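Local coordinates for arginine 3rd transport system periplasmic binding protein (PDB 3KZG) that probably binds arginine in the periplasm and hands it to a membrane transporter for uptake, as a family 3 solute-binding protein, at residues E76-H80 against F81-L85; F202-I205 against K206-N209. All coordinates share one frame; numbering follows the deposited sequence.

Interaction 1 of 2, residues E76-H80 against F81-L85; sequences ERKKH and FIFSL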
ATOM      1  N   GLU A  76      -8.548  33.099 -16.729  1.00 30.99           N
ATOM      2  CA  GLU A  76      -8.013  34.444 -16.893  1.00 32.53           C
ATOM      3  C   GLU A  76      -6.494  34.445 -17.026  1.00 31.36           C
ATOM      4  O   GLU A  76      -5.938  35.160 -17.858  1.00 30.58           O
ATOM      5  CB  GLU A  76      -8.427  35.327 -15.718  1.00 36.38           C
ATOM      6  CG  GLU A  76      -9.914  35.630 -15.680  1.00 43.63           C
ATOM      7  CD  GLU A  76     -10.293  36.585 -14.562  1.00 47.20           C
ATOM      8  OE1 GLU A  76     -10.068  36.239 -13.381  1.00 49.79           O
ATOM      9  OE2 GLU A  76     -10.815  37.680 -14.867  1.00 49.05           O
ATOM     10  N   ARG A  77      -5.824  33.641 -16.210  1.00 29.61           N
ATOM     11  CA  ARG A  77      -4.371  33.568 -16.254  1.00 29.08           C
ATOM     12  C   ARG A  77      -3.855  32.782 -17.460  1.00 28.53           C
ATOM     13  O   ARG A  77      -2.772  33.064 -17.975  1.00 27.88           O
ATOM     14  CB  ARG A  77      -3.839  32.947 -14.959  1.00 29.81           C
ATOM     15  CG  ARG A  77      -4.117  33.781 -13.712  1.00 31.97           C
ATOM     16  CD  ARG A  77      -3.505  35.170 -13.839  1.00 32.57           C
ATOM     17  NE  ARG A  77      -3.635  35.959 -12.620  1.00 34.09           N
ATOM     18  CZ  ARG A  77      -3.101  37.164 -12.456  1.00 34.55           C
ATOM     19  NH1 ARG A  77      -2.404  37.720 -13.436  1.00 34.67           N
ATOM     20  NH2 ARG A  77      -3.246  37.809 -11.307  1.00 33.86           N
ATOM     21  N   LYS A  78      -4.625  31.803 -17.922  1.00 28.91           N
ATOM     22  CA  LYS A  78      -4.194  31.006 -19.062  1.00 31.07           C
ATOM     23  C   LYS A  78      -4.164  31.799 -20.364  1.00 31.82           C
ATOM     24  O   LYS A  78      -3.735  31.293 -21.399  1.00 30.66           O
ATOM     25  CB  LYS A  78      -5.076  29.762 -19.212  1.00 31.59           C
ATOM     26  CG  LYS A  78      -4.835  28.730 -18.118  1.00 33.96           C
ATOM     27  CD  LYS A  78      -5.416  27.359 -18.451  1.00 35.86           C
ATOM     28  CE  LYS A  78      -6.933  27.347 -18.421  1.00 37.50           C
ATOM     29  NZ  LYS A  78      -7.453  25.953 -18.554  1.00 37.68           N
ATOM     30  N   LYS A  79      -4.603  33.052 -20.306  1.00 34.34           N
ATOM     31  CA  LYS A  79      -4.609  33.912 -21.486  1.00 35.97           C
ATOM     32  C   LYS A  79      -3.241  34.543 -21.723  1.00 35.57           C
ATOM     33  O   LYS A  79      -2.965  35.055 -22.805  1.00 36.03           O
ATOM     34  CB  LYS A  79      -5.669  35.007 -21.332  1.00 37.68           C
ATOM     35  CG  LYS A  79      -7.075  34.457 -21.163  1.00 39.76           C
ATOM     36  CD  LYS A  79      -8.113  35.559 -21.056  1.00 41.43           C
ATOM     37  CE  LYS A  79      -9.503  34.967 -20.909  1.00 42.36           C
ATOM     38  NZ  LYS A  79     -10.550  36.012 -20.804  1.00 43.85           N
ATOM     39  N   HIS A  80      -2.379  34.493 -20.713  1.00 35.42           N
ATOM     40  CA  HIS A  80      -1.043  35.067 -20.826  1.00 35.63           C
ATOM     41  C   HIS A  80       0.036  34.106 -20.365  1.00 33.02           C
ATOM     42  O   HIS A  80       1.221  34.332 -20.604  1.00 33.85           O
ATOM     43  CB  HIS A  80      -0.964  36.356 -20.007  1.00 39.84           C
ATOM     44  CG  HIS A  80      -1.852  37.443 -20.519  1.00 44.70           C
ATOM     45  ND1 HIS A  80      -1.536  38.201 -21.627  1.00 46.71           N
ATOM     46  CD2 HIS A  80      -3.078  37.857 -20.117  1.00 46.78           C
ATOM     47  CE1 HIS A  80      -2.530  39.033 -21.886  1.00 48.23           C
ATOM     48  NE2 HIS A  80      -3.478  38.844 -20.985  1.00 48.01           N
ATOM     49  N   PHE A  81      -0.377  33.031 -19.703  1.00 30.32           N
ATOM     50  CA  PHE A  81       0.568  32.045 -19.197  1.00 26.44           C
ATOM     51  C   PHE A  81       0.087  30.619 -19.389  1.00 24.38           C
ATOM     52  O   PHE A  81      -1.105  30.361 -19.560  1.00 22.61           O
ATOM     53  CB  PHE A  81       0.798  32.251 -17.701  1.00 26.78           C
ATOM     54  CG  PHE A  81       1.319  33.606 -17.343  1.00 26.53           C
ATOM     55  CD1 PHE A  81       2.643  33.948 -17.597  1.00 25.78           C
ATOM     56  CD2 PHE A  81       0.485  34.544 -16.747  1.00 27.20           C
ATOM     57  CE1 PHE A  81       3.127  35.207 -17.258  1.00 26.76           C
ATOM     58  CE2 PHE A  81       0.961  35.805 -16.403  1.00 25.98           C
ATOM     59  CZ  PHE A  81       2.284  36.136 -16.660  1.00 25.94           C
ATOM     60  N   ILE A  82       1.035  29.692 -19.350  1.00 23.01           N
ATOM     61  CA  ILE A  82       0.705  28.287 -19.445  1.00 23.13           C
ATOM     62  C   ILE A  82       1.057  27.687 -18.091  1.00 21.96           C
ATOM     63  O   ILE A  82       1.910  28.217 -17.360  1.00 22.10           O
ATOM     64  CB  ILE A  82       1.475  27.564 -20.580  1.00 22.24           C
ATOM     65  CG1 ILE A  82       2.985  27.740 -20.403  1.00 23.79           C
ATOM     66  CG2 ILE A  82       1.005  28.098 -21.929  1.00 23.53           C
ATOM     67  CD1 ILE A  82       3.813  26.964 -21.412  1.00 21.33           C
ATOM     68  N   PHE A  83       0.384  26.593 -17.755  1.00 19.62           N
ATOM     69  CA  PHE A  83       0.590  25.925 -16.480  1.00 17.21           C
ATOM     70  C   PHE A  83       1.031  24.476 -16.641  1.00 16.57           C
ATOM     71  O   PHE A  83       0.787  23.845 -17.670  1.00 16.21           O
ATOM     72  CB  PHE A  83      -0.710  25.963 -15.678  1.00 16.42           C
ATOM     73  CG  PHE A  83      -1.108  27.339 -15.233  1.00 14.80           C
ATOM     74  CD1 PHE A  83      -0.572  27.891 -14.074  1.00 16.44           C
ATOM     75  CD2 PHE A  83      -2.029  28.082 -15.965  1.00 14.85           C
ATOM     76  CE1 PHE A  83      -0.953  29.163 -13.646  1.00 17.81           C
ATOM     77  CE2 PHE A  83      -2.413  29.353 -15.547  1.00 18.15           C
ATOM     78  CZ  PHE A  83      -1.874  29.895 -14.383  1.00 17.43           C
ATOM     79  N   SER A  84       1.691  23.956 -15.617  1.00 13.37           N
ATOM     80  CA  SER A  84       2.115  22.572 -15.628  1.00 12.76           C
ATOM     81  C   SER A  84       0.903  21.827 -15.097  1.00 12.22           C
ATOM     82  O   SER A  84      -0.137  22.432 -14.821  1.00 12.66           O
ATOM     83  CB  SER A  84       3.268  22.359 -14.654  1.00 12.61           C
ATOM     84  OG  SER A  84       2.807  22.559 -13.329  1.00 12.40           O
ATOM     85  N   LEU A  85       1.031  20.517 -14.946  1.00 12.26           N
ATOM     86  CA  LEU A  85      -0.065  19.755 -14.371  1.00 12.79           C
ATOM     87  C   LEU A  85      -0.179  20.294 -12.945  1.00 12.72           C
ATOM     88  O   LEU A  85       0.827  20.667 -12.333  1.00 13.75           O
ATOM     89  CB  LEU A  85       0.286  18.266 -14.322  1.00 13.46           C
ATOM     90  CG  LEU A  85       0.617  17.594 -15.658  1.00 14.86           C
ATOM     91  CD1 LEU A  85       1.062  16.152 -15.418  1.00 13.56           C
ATOM     92  CD2 LEU A  85      -0.601  17.649 -16.562  1.00 12.55           C
TER

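Interaction 2 of 2, residues F202-I205 against K206-N209; sequences FVLI and KKIN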
ATOM      1  N   PHE A 202       6.690  25.786 -23.458  1.00 19.15           N
ATOM      2  CA  PHE A 202       5.991  24.510 -23.461  1.00 20.69           C
ATOM      3  C   PHE A 202       6.912  23.292 -23.406  1.00 21.03           C
ATOM      4  O   PHE A 202       6.528  22.248 -22.875  1.00 21.20           O
ATOM      5  CB  PHE A 202       5.050  24.423 -24.674  1.00 22.84           C
ATOM      6  CG  PHE A 202       5.741  24.575 -26.002  1.00 25.98           C
ATOM      7  CD1 PHE A 202       6.414  23.501 -26.581  1.00 25.91           C
ATOM      8  CD2 PHE A 202       5.707  25.789 -26.681  1.00 25.72           C
ATOM      9  CE1 PHE A 202       7.039  23.635 -27.821  1.00 27.70           C
ATOM     10  CE2 PHE A 202       6.330  25.933 -27.920  1.00 27.91           C
ATOM     11  CZ  PHE A 202       6.996  24.855 -28.491  1.00 26.67           C
ATOM     12  N   VAL A 203       8.130  23.409 -23.927  1.00 20.67           N
ATOM     13  CA  VAL A 203       9.034  22.270 -23.878  1.00 19.90           C
ATOM     14  C   VAL A 203       9.429  21.996 -22.428  1.00 21.33           C
ATOM     15  O   VAL A 203       9.429  20.844 -21.984  1.00 19.04           O
ATOM     16  CB  VAL A 203      10.309  22.501 -24.716  1.00 22.24           C
ATOM     17  CG1 VAL A 203      11.304  21.375 -24.465  1.00 21.07           C
ATOM     18  CG2 VAL A 203       9.954  22.562 -26.203  1.00 21.98           C
ATOM     19  N   LEU A 204       9.754  23.055 -21.691  1.00 18.97           N
ATOM     20  CA  LEU A 204      10.141  22.912 -20.291  1.00 18.13           C
ATOM     21  C   LEU A 204       8.968  22.413 -19.443  1.00 17.41           C
ATOM     22  O   LEU A 204       9.132  21.543 -18.585  1.00 18.11           O
ATOM     23  CB  LEU A 204      10.653  24.251 -19.739  1.00 18.19           C
ATOM     24  CG  LEU A 204      11.014  24.318 -18.249  1.00 16.41           C
ATOM     25  CD1 LEU A 204      12.064  23.270 -17.915  1.00 17.49           C
ATOM     26  CD2 LEU A 204      11.520  25.714 -17.910  1.00 15.66           C
ATOM     27  N   ILE A 205       7.790  22.973 -19.684  1.00 16.00           N
ATOM     28  CA  ILE A 205       6.597  22.578 -18.948  1.00 16.48           C
ATOM     29  C   ILE A 205       6.300  21.086 -19.161  1.00 16.68           C
ATOM     30  O   ILE A 205       5.939  20.370 -18.216  1.00 15.47           O
ATOM     31  CB  ILE A 205       5.389  23.439 -19.388  1.00 15.86           C
ATOM     32  CG1 ILE A 205       5.570  24.870 -18.866  1.00 17.78           C
ATOM     33  CG2 ILE A 205       4.088  22.852 -18.865  1.00 16.71           C
ATOM     34  CD1 ILE A 205       5.612  24.973 -17.336  1.00 17.86           C
ATOM     35  N   LYS A 206       6.465  20.619 -20.397  1.00 15.99           N
ATOM     36  CA  LYS A 206       6.226  19.217 -20.715  1.00 16.13           C
ATOM     37  C   LYS A 206       7.173  18.285 -19.972  1.00 17.39           C
ATOM     38  O   LYS A 206       6.769  17.209 -19.528  1.00 15.60           O
ATOM     39  CB  LYS A 206       6.318  18.991 -22.227  1.00 16.84           C
ATOM     40  CG  LYS A 206       5.066  19.464 -22.954  1.00 20.12           C
ATOM     41  CD  LYS A 206       5.160  19.272 -24.463  1.00 23.97           C
ATOM     42  CE  LYS A 206       3.912  19.826 -25.145  1.00 23.37           C
ATOM     43  NZ  LYS A 206       3.986  19.738 -26.625  1.00 25.79           N
ATOM     44  N   LYS A 207       8.432  18.694 -19.834  1.00 15.34           N
ATOM     45  CA  LYS A 207       9.409  17.884 -19.111  1.00 16.42           C
ATOM     46  C   LYS A 207       9.029  17.865 -17.622  1.00 14.47           C
ATOM     47  O   LYS A 207       9.179  16.852 -16.942  1.00 13.30           O
ATOM     48  CB  LYS A 207      10.821  18.464 -19.305  1.00 20.97           C
ATOM     49  CG  LYS A 207      11.337  18.366 -20.750  1.00 25.21           C
ATOM     50  CD  LYS A 207      12.675  19.083 -20.961  1.00 29.06           C
ATOM     51  CE  LYS A 207      12.513  20.600 -20.911  1.00 32.60           C
ATOM     52  NZ  LYS A 207      13.751  21.348 -21.323  1.00 32.73           N
ATOM     53  N   ILE A 208       8.526  18.990 -17.119  1.00 14.80           N
ATOM     54  CA  ILE A 208       8.115  19.073 -15.721  1.00 14.65           C
ATOM     55  C   ILE A 208       6.876  18.203 -15.465  1.00 13.17           C
ATOM     56  O   ILE A 208       6.717  17.642 -14.382  1.00 14.84           O
ATOM     57  CB  ILE A 208       7.816  20.535 -15.315  1.00 13.37           C
ATOM     58  CG1 ILE A 208       9.118  21.341 -15.295  1.00 14.07           C
ATOM     59  CG2 ILE A 208       7.131  20.582 -13.947  1.00 16.60           C
ATOM     60  CD1 ILE A 208       8.916  22.828 -15.102  1.00 12.17           C
ATOM     61  N   ASN A 209       6.003  18.089 -16.459  1.00 13.58           N
ATOM     62  CA  ASN A 209       4.811  17.268 -16.298  1.00 12.99           C
ATOM     63  C   ASN A 209       5.215  15.801 -16.148  1.00 13.61           C
ATOM     64  O   ASN A 209       4.714  15.100 -15.262  1.00 13.70           O
ATOM     65  CB  ASN A 209       3.860  17.449 -17.487  1.00 13.36           C
ATOM     66  CG  ASN A 209       3.188  18.812 -17.489  1.00 12.99           C
ATOM     67  OD1 ASN A 209       3.194  19.516 -16.475  1.00 14.76           O
ATOM     68  ND2 ASN A 209       2.600  19.189 -18.624  1.00 10.48           N
TER

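Interaction 1 of 2, residues E76-H80 against F81-L85
The ring of Phe83 meets two groups of the turn at its edge, in its own plane: CB of Arg77, 3.7 Å from CZ, and CG of Lys78, 3.6 Å from CE2. The ring of Phe81 has its neighbouring carbonyl, O of His80, over one face, while O of Arg77 approaches it obliquely. What brings these groups together is an alpha-turn leading into the short strand 82-83 of the periplasmic binding protein fold. O of Arg77 closes the turn by accepting two backbone bonds: from N of Phe81 at 3.0 Å, with the donor nearly in line with the carbonyl, and from N of His80 at 3.1 Å.

The turn sends its side chains in different directions. The Lys78 chain crosses Phe83 at about a right angle and touches it through CG, while NZ makes weak, long ion pairs with Asp75 and Glu191. Arg77 bends at chi2 (-58°), and beyond its CB the chain leaves the ring behind. Its guanidinium makes a cation-pi contact with Phe56 and gives NH2 to O of Gly118. In relatives of this family an arginine at this place in the loop holds the carboxylate of the bound amino acid, and the position here is consistent with such a role.

Phe81 is buried on Phe56, Leu59 and Lys60 of helix 55-60, and Phe83 lies on Met71, Ile73 and Met196, so the two rings join the turn to helix 55-60 and to the neighbouring strand 196-197 of the same lobe. Across the turn, CA of Lys78 comes to 3.2 Å from O of Phe81, a CA-H...O contact with 149° at the hydrogen.

Interaction 2 of 2, residues F202-I205 against K206-N209
From Phe202 to Asn209 the backbone makes the opening turns of helix 202-217, with four successive i to i+4 bonds running from N of Lys206 to O of Phe202 (3.0 Å) through to N of Asn209 to O of Ile205 (2.9 Å). Lys207 folds back along the helix. Its bend at chi3 (-71°) brings CE to 3.8 Å from CG1 of Val203 and to 4.0 Å from CD1 of Leu204, crossing Leu204 at about a right angle. Leu204 also meets Ile208, CG to CD1 at 4.1 Å, and both pack on Leu66 of strand 66-67. The Lys206 chain is instead extended; its CG lies 3.1 Å from O of Phe202, and the chain packs on Glu191 of the second subunit. On the inner side, CG2 of Ile205 touches ND2 of Asn209, whose OD1 has its partner at Leu85. The side-chain contacts are thus mainly aliphatic, with Lys207 contributing a methylene; the methylenes of Lys206 lie instead against the carbonyl of Phe202. Both ammonium groups reach back toward the first turn of the helix, where the helix dipole would, if anything, disfavour positive charge.

Interaction 1 is a surface turn with one buried aromatic residue, whereas interaction 2 is a partly buried helix start, with Ile205 and Ile208 facing inward. They share a seam in the same lobe: strand 82-83 pairs antiparallel with strand 196-197, and helix 202-217 follows soon after and packs on Ile82 of the first and on Ile195 beside the second. CG2 of Ile205 lies 3.6 Å from O of Phe83, CD1 of Ile82 lies 3.7 Å from N of Phe202, and the probable bond from N of Leu85 to OD1 of Asn209 spans 2.8 Å. One contact rests on aromatic rings and a carbonyl that accepts two backbone bonds, the other on regular helix bonds and aliphatic chains.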